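Local coordinates for metal cation efflux system protein CzcD (Cupriavidus metallidurans, PDB 6VD9) that transports zinc and probably exports metal cations from the cytoplasm to the periplasm, giving low-level metal resistance, through a membrane domain joined to this cytoplasmic C-terminal dimerisation domain, at residues 9-14 with 57-62; 24-29 with 34-39. All blocks are in the same frame, centred on the assembly; numbering follows the deposited sequence. Where two conformers were deposited one is given.

How the contacts relate
From the N terminus, helix 5-13 leads into strand 18-28, which turns back through a short loop into strand 34-42; helix 53-64 and strand 68-74 complete the domain. Contact 2 closes the small loop of this hairpin. Contact 1 closes a far larger one, bringing helix 53-64 back beside the first helix, so the hairpin lies wholly within its span and the two loops do not cross. The layers also meet directly: L60 packs on L36, while E9 and I12 pack on L24. Together the contacts illustrate how an alpha-beta sandwich is built, one pairing strands within the sheet, the other setting the two helices side by side over it.

Contact 1. Residues 9-14 with 57-62; sequences EKQILA and KQMLAD
M59 reaches from helix 53-64 across to Q11 and I12 of helix 5-13, and this single side chain carries almost the whole junction. Its CG leaves anti to the backbone N (chi1 170°), which sends the chain out toward the facing helix; bends at chi2 and chi3 curl the thioether against that helix. In this side-on approach M59 SD lies 3.6 Å from Q11 CB, and the terminal methyl M59 CE sits 3.9 Å from Q11 CB. M59 CE settles beside the backbone, 3.8 Å from Q11 O and 4.0 Å from I12 N. The isoleucine meets it more loosely, with I12 CG1 4.3 Å from M59 CE.

Q11 offers its aliphatic root to the sulfur and carries its amide elsewhere. CG stands anti to the carbonyl carbon, and a bend at chi2 (-55°) turns the carboxamide, whose OE1 makes a weak hydrogen bond to K63 NZ on helix 53-64 and whose NE2 a weak one to E7 OE1, one turn earlier on its own helix. F64 packs against both Q11 and M59. Below, I12 leans on F21 of strand 18-28 and L60 on V69 and I71 of strand 68-74, so both helices rest on the same sheet. Two residues before M59, K57 forms a salt bridge to E74 of the second subunit.

The nearest CA atoms, those of Q11 and M59, are 7.7 Å apart, and only 138 Å² is buried between the segments. The example shows how a long thioether can span between two helices. Dispersion between sulfur, methyl and aliphatic carbon does the work, which implies an association with little directional demand, while the directional polar bonds of Q11 are made outside the two segments.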
loop_
_atom_site.group_PDB
_atom_site.type_symbol
_atom_site.label_atom_id
_atom_site.label_comp_id
_atom_site.label_asym_id
_atom_site.label_seq_id
_atom_site.Cartn_x
_atom_site.Cartn_y
_atom_site.Cartn_z
ATOM N N GLU A 9 -11.462 -0.224 -11.727
ATOM C CA GLU A 9 -10.628 -1.310 -12.325
ATOM C C GLU A 9 -10.042 -0.845 -13.659
ATOM O O GLU A 9 -8.818 -0.984 -13.879
ATOM C CB GLU A 9 -11.470 -2.586 -12.496
ATOM C CG GLU A 9 -12.034 -3.118 -11.186
ATOM C CD GLU A 9 -13.144 -4.124 -11.422
ATOM O OE1 GLU A 9 -13.734 -4.078 -12.531
ATOM O OE2 GLU A 9 -13.365 -4.955 -10.531
ATOM N N LYS A 10 -10.873 -0.329 -14.559
ATOM C CA LYS A 10 -10.427 0.138 -15.897
ATOM C C LYS A 10 -9.355 1.194 -15.687
ATOM O O LYS A 10 -8.340 1.164 -16.375
ATOM C CB LYS A 10 -11.618 0.681 -16.704
ATOM C CG LYS A 10 -11.281 1.336 -18.042
ATOM C CD LYS A 10 -12.498 1.617 -18.984
ATOM C CE LYS A 10 -12.034 2.209 -20.306
ATOM N NZ LYS A 10 -13.129 2.581 -21.239
ATOM N N GLN A 11 -9.576 2.142 -14.780
ATOM C CA GLN A 11 -8.636 3.276 -14.676
ATOM C C GLN A 11 -7.305 2.798 -14.081
ATOM O O GLN A 11 -6.277 3.404 -14.436
ATOM C CB GLN A 11 -9.254 4.436 -13.898
ATOM C CG GLN A 11 -10.409 5.076 -14.648
ATOM C CD GLN A 11 -9.999 5.510 -16.034
ATOM O OE1 GLN A 11 -8.907 6.030 -16.250
ATOM N NE2 GLN A 11 -10.889 5.274 -16.985
ATOM N N ILE A 12 -7.329 1.820 -13.162
ATOM C CA ILE A 12 -6.093 1.238 -12.566
ATOM C C ILE A 12 -5.293 0.595 -13.709
ATOM O O ILE A 12 -4.128 0.984 -13.903
ATOM C CB ILE A 12 -6.408 0.243 -11.429
ATOM C CG1 ILE A 12 -6.939 0.992 -10.205
ATOM C CG2 ILE A 12 -5.196 -0.587 -11.083
ATOM C CD1 ILE A 12 -7.321 0.112 -9.060
ATOM N N LEU A 13 -5.927 -0.298 -14.475
ATOM C CA LEU A 13 -5.238 -1.019 -15.586
ATOM C C LEU A 13 -4.846 -0.067 -16.717
ATOM O O LEU A 13 -3.903 -0.401 -17.471
ATOM C CB LEU A 13 -6.153 -2.147 -16.088
ATOM C CG LEU A 13 -6.315 -3.336 -15.134
ATOM C CD1 LEU A 13 -7.283 -4.390 -15.741
ATOM C CD2 LEU A 13 -4.988 -3.975 -14.736
ATOM N N ALA A 14 -5.502 1.081 -16.837
ATOM C CA ALA A 14 -5.199 2.087 -17.876
ATOM C C ALA A 14 -3.987 2.921 -17.466
ATOM O O ALA A 14 -3.442 3.629 -18.325
ATOM C CB ALA A 14 -6.390 2.961 -18.123
ATOM N N LYS A 57 -2.658 7.898 -7.268
ATOM C CA LYS A 57 -3.213 8.816 -6.228
ATOM C C LYS A 57 -4.030 9.911 -6.940
ATOM O O LYS A 57 -5.165 10.162 -6.517
ATOM C CB LYS A 57 -2.116 9.419 -5.354
ATOM C CG LYS A 57 -1.475 8.467 -4.330
ATOM C CD LYS A 57 -0.229 9.079 -3.722
ATOM C CE LYS A 57 0.349 8.340 -2.537
ATOM N NZ LYS A 57 1.558 9.030 -1.996
ATOM N N GLN A 58 -3.468 10.542 -7.964
ATOM C CA GLN A 58 -4.081 11.693 -8.692
ATOM C C GLN A 58 -5.399 11.237 -9.337
ATOM O O GLN A 58 -6.441 11.880 -9.116
ATOM C CB GLN A 58 -3.065 12.256 -9.693
ATOM C CG GLN A 58 -3.591 13.353 -10.621
ATOM C CD GLN A 58 -2.610 13.682 -11.733
ATOM O OE1 GLN A 58 -2.023 12.810 -12.392
ATOM N NE2 GLN A 58 -2.435 14.971 -11.979
ATOM N N MET A 59 -5.392 10.072 -9.987
ATOM C CA MET A 59 -6.566 9.553 -10.725
ATOM C C MET A 59 -7.661 9.185 -9.721
ATOM O O MET A 59 -8.858 9.427 -9.997
ATOM C CB MET A 59 -6.157 8.363 -11.607
ATOM C CG MET A 59 -7.327 7.632 -12.207
ATOM S SD MET A 59 -8.015 6.398 -11.117
ATOM C CE MET A 59 -6.684 5.189 -11.057
ATOM N N LEU A 60 -7.312 8.591 -8.573
ATOM C CA LEU A 60 -8.338 8.089 -7.624
ATOM C C LEU A 60 -9.044 9.280 -6.964
ATOM O O LEU A 60 -10.265 9.208 -6.746
ATOM C CB LEU A 60 -7.667 7.172 -6.606
ATOM C CG LEU A 60 -7.213 5.834 -7.190
ATOM C CD1 LEU A 60 -6.310 5.119 -6.201
ATOM C CD2 LEU A 60 -8.425 4.985 -7.566
ATOM N N ALA A 61 -8.296 10.342 -6.733
ATOM C CA ALA A 61 -8.829 11.593 -6.141
ATOM C C ALA A 61 -9.736 12.266 -7.176
ATOM O O ALA A 61 -10.901 12.512 -6.848
ATOM C CB ALA A 61 -7.719 12.471 -5.687
ATOM N N ASP A 62 -9.248 12.434 -8.402
ATOM C CA ASP A 62 -9.918 13.260 -9.446
ATOM C C ASP A 62 -11.165 12.561 -9.980
ATOM O O ASP A 62 -12.209 13.234 -10.163
ATOM C CB ASP A 62 -8.983 13.555 -10.611
ATOM C CG ASP A 62 -7.850 14.480 -10.230
ATOM O OD1 ASP A 62 -8.075 15.329 -9.345
ATOM O OD2 ASP A 62 -6.747 14.317 -10.789
#

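Contact 2. Residues 24-29 with 34-39; sequences LHIWAL and ASLTVH
On one face of an antiparallel beta hairpin, the W27 indole lies flat over S35, with S35 CB 3.7 Å from the centroid of the six-membered ring in a CH-pi contact, while T37 CG2 meets the ring edge in plane. S35 OG sits over the same face, 3.2 Å from W27 CH2. T37 OG1 lies at the edge of the H25 imidazole, in plane, although that ring has a second deposited conformer and the detail is tentative. The two strand segments run at 161° to each other. W27 places CG between its backbone N and carbonyl carbon (chi1 75°), swinging the indole across to S35 of the partner strand.

This face belongs to the dimer interface: W27 meets W27, and T37 packs on T37, of the second subunit. H39, at the end of the pairing, is a nickel ligand together with H22 and E74.

The other face is aliphatic. I26 and L36, a non-hydrogen-bonded pair, lie side by side with their CD1 atoms 3.8 Å apart, and L24 CD1 comes within 3.7 Å of V38 CB. Helix 5-13 covers its L24 and I26 end, V8 touching I26 and L5 touching L24, while L36 lies under helix 53-64.

H25-T37 and W27-S35 are the hydrogen-bonded pairs. In the latter, S35 N gives a 2.8 Å bond to W27 O, approaching almost straight along the carbonyl at a C=O...N angle of 177°.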
loop_
_atom_site.group_PDB
_atom_site.type_symbol
_atom_site.label_atom_id
_atom_site.label_comp_id
_atom_site.label_asym_id
_atom_site.label_seq_id
_atom_site.Cartn_x
_atom_site.Cartn_y
_atom_site.Cartn_z
ATOM N N LEU A 24 -8.366 -5.711 -4.627
ATOM C CA LEU A 24 -8.939 -4.348 -4.590
ATOM C C LEU A 24 -10.075 -4.381 -3.581
ATOM O O LEU A 24 -11.002 -5.228 -3.759
ATOM C CB LEU A 24 -9.438 -3.917 -5.975
ATOM C CG LEU A 24 -10.169 -2.592 -6.056
ATOM C CD1 LEU A 24 -9.247 -1.416 -5.631
ATOM C CD2 LEU A 24 -10.632 -2.349 -7.481
ATOM N N HIS A 25 -10.002 -3.550 -2.570
ATOM C CA HIS A 25 -11.103 -3.360 -1.587
ATOM C C HIS A 25 -11.464 -1.886 -1.480
ATOM O O HIS A 25 -10.573 -1.029 -1.365
ATOM C CB HIS A 25 -10.759 -3.949 -0.221
ATOM C CG HIS A 25 -10.330 -5.372 -0.256
ATOM N ND1 HIS A 25 -11.230 -6.426 -0.261
ATOM C CD2 HIS A 25 -9.100 -5.928 -0.192
ATOM C CE1 HIS A 25 -10.562 -7.562 -0.259
ATOM N NE2 HIS A 25 -9.267 -7.286 -0.186
ATOM N N ILE A 26 -12.758 -1.594 -1.545
ATOM C CA ILE A 26 -13.242 -0.191 -1.497
ATOM C C ILE A 26 -14.460 -0.231 -0.577
ATOM O O ILE A 26 -15.391 -1.041 -0.818
ATOM C CB ILE A 26 -13.554 0.417 -2.882
ATOM C CG1 ILE A 26 -12.422 0.319 -3.905
ATOM C CG2 ILE A 26 -13.965 1.874 -2.718
ATOM C CD1 ILE A 26 -12.797 0.922 -5.251
ATOM N N TRP A 27 -14.354 0.474 0.533
ATOM C CA TRP A 27 -15.378 0.433 1.597
ATOM C C TRP A 27 -15.535 1.834 2.175
ATOM O O TRP A 27 -14.646 2.661 1.951
ATOM C CB TRP A 27 -14.995 -0.594 2.654
ATOM C CG TRP A 27 -13.907 -0.229 3.612
ATOM C CD1 TRP A 27 -14.072 0.149 4.914
ATOM C CD2 TRP A 27 -12.482 -0.306 3.397
ATOM N NE1 TRP A 27 -12.858 0.335 5.522
ATOM C CE2 TRP A 27 -11.862 0.065 4.615
ATOM C CE3 TRP A 27 -11.667 -0.638 2.301
ATOM C CZ2 TRP A 27 -10.476 0.108 4.769
ATOM C CZ3 TRP A 27 -10.296 -0.605 2.455
ATOM C CH2 TRP A 27 -9.710 -0.240 3.675
ATOM N N ALA A 28 -16.626 2.066 2.913
ATOM C CA ALA A 28 -16.935 3.367 3.549
ATOM C C ALA A 28 -16.356 3.380 4.966
ATOM O O ALA A 28 -16.568 2.421 5.705
ATOM C CB ALA A 28 -18.434 3.597 3.558
ATOM N N LEU A 29 -15.609 4.423 5.309
ATOM C CA LEU A 29 -15.181 4.707 6.697
ATOM C C LEU A 29 -16.390 5.223 7.483
ATOM O O LEU A 29 -17.396 5.611 6.840
ATOM C CB LEU A 29 -14.064 5.744 6.675
ATOM C CG LEU A 29 -12.798 5.321 5.929
ATOM C CD1 LEU A 29 -11.845 6.495 5.799
ATOM C CD2 LEU A 29 -12.122 4.151 6.622
ATOM N N ALA A 34 -14.757 7.236 1.193
ATOM C CA ALA A 34 -14.252 5.987 0.578
ATOM C C ALA A 34 -12.832 5.693 1.083
ATOM O O ALA A 34 -12.034 6.637 1.243
ATOM C CB ALA A 34 -14.282 6.128 -0.918
ATOM N N SER A 35 -12.560 4.430 1.414
ATOM C CA SER A 35 -11.203 3.908 1.691
ATOM C C SER A 35 -10.907 2.849 0.628
ATOM O O SER A 35 -11.815 2.110 0.279
ATOM C CB SER A 35 -11.111 3.366 3.082
ATOM O OG SER A 35 -9.810 2.925 3.396
ATOM N N LEU A 36 -9.668 2.771 0.145
ATOM C CA LEU A 36 -9.319 1.814 -0.936
ATOM C C LEU A 36 -8.008 1.150 -0.555
ATOM O O LEU A 36 -7.088 1.869 -0.153
ATOM C CB LEU A 36 -9.173 2.553 -2.262
ATOM C CG LEU A 36 -8.774 1.704 -3.475
ATOM C CD1 LEU A 36 -9.302 2.291 -4.773
ATOM C CD2 LEU A 36 -7.268 1.563 -3.571
ATOM N N THR A 37 -7.918 -0.164 -0.738
ATOM C CA THR A 37 -6.593 -0.830 -0.721
ATOM C C THR A 37 -6.520 -1.630 -2.010
ATOM O O THR A 37 -7.574 -2.127 -2.462
ATOM C CB THR A 37 -6.352 -1.684 0.528
ATOM O OG1 THR A 37 -7.317 -2.725 0.519
ATOM C CG2 THR A 37 -6.514 -0.898 1.816
ATOM N N VAL A 38 -5.309 -1.807 -2.508
ATOM C CA VAL A 38 -5.114 -2.620 -3.726
ATOM C C VAL A 38 -3.668 -3.083 -3.786
ATOM O O VAL A 38 -2.792 -2.400 -3.248
ATOM C CB VAL A 38 -5.585 -1.878 -4.991
ATOM C CG1 VAL A 38 -4.732 -0.665 -5.330
ATOM C CG2 VAL A 38 -5.713 -2.830 -6.170
ATOM N N HIS A 39 -3.465 -4.275 -4.344
ATOM C CA HIS A 39 -2.126 -4.813 -4.688
ATOM C C HIS A 39 -1.881 -4.692 -6.200
ATOM O O HIS A 39 -2.609 -5.311 -6.984
ATOM C CB HIS A 39 -1.934 -6.230 -4.164
ATOM C CG HIS A 39 -1.964 -6.322 -2.677
ATOM N ND1 HIS A 39 -1.091 -7.132 -1.984
ATOM C CD2 HIS A 39 -2.782 -5.776 -1.748
ATOM C CE1 HIS A 39 -1.364 -7.058 -0.694
ATOM N NE2 HIS A 39 -2.376 -6.231 -0.523
#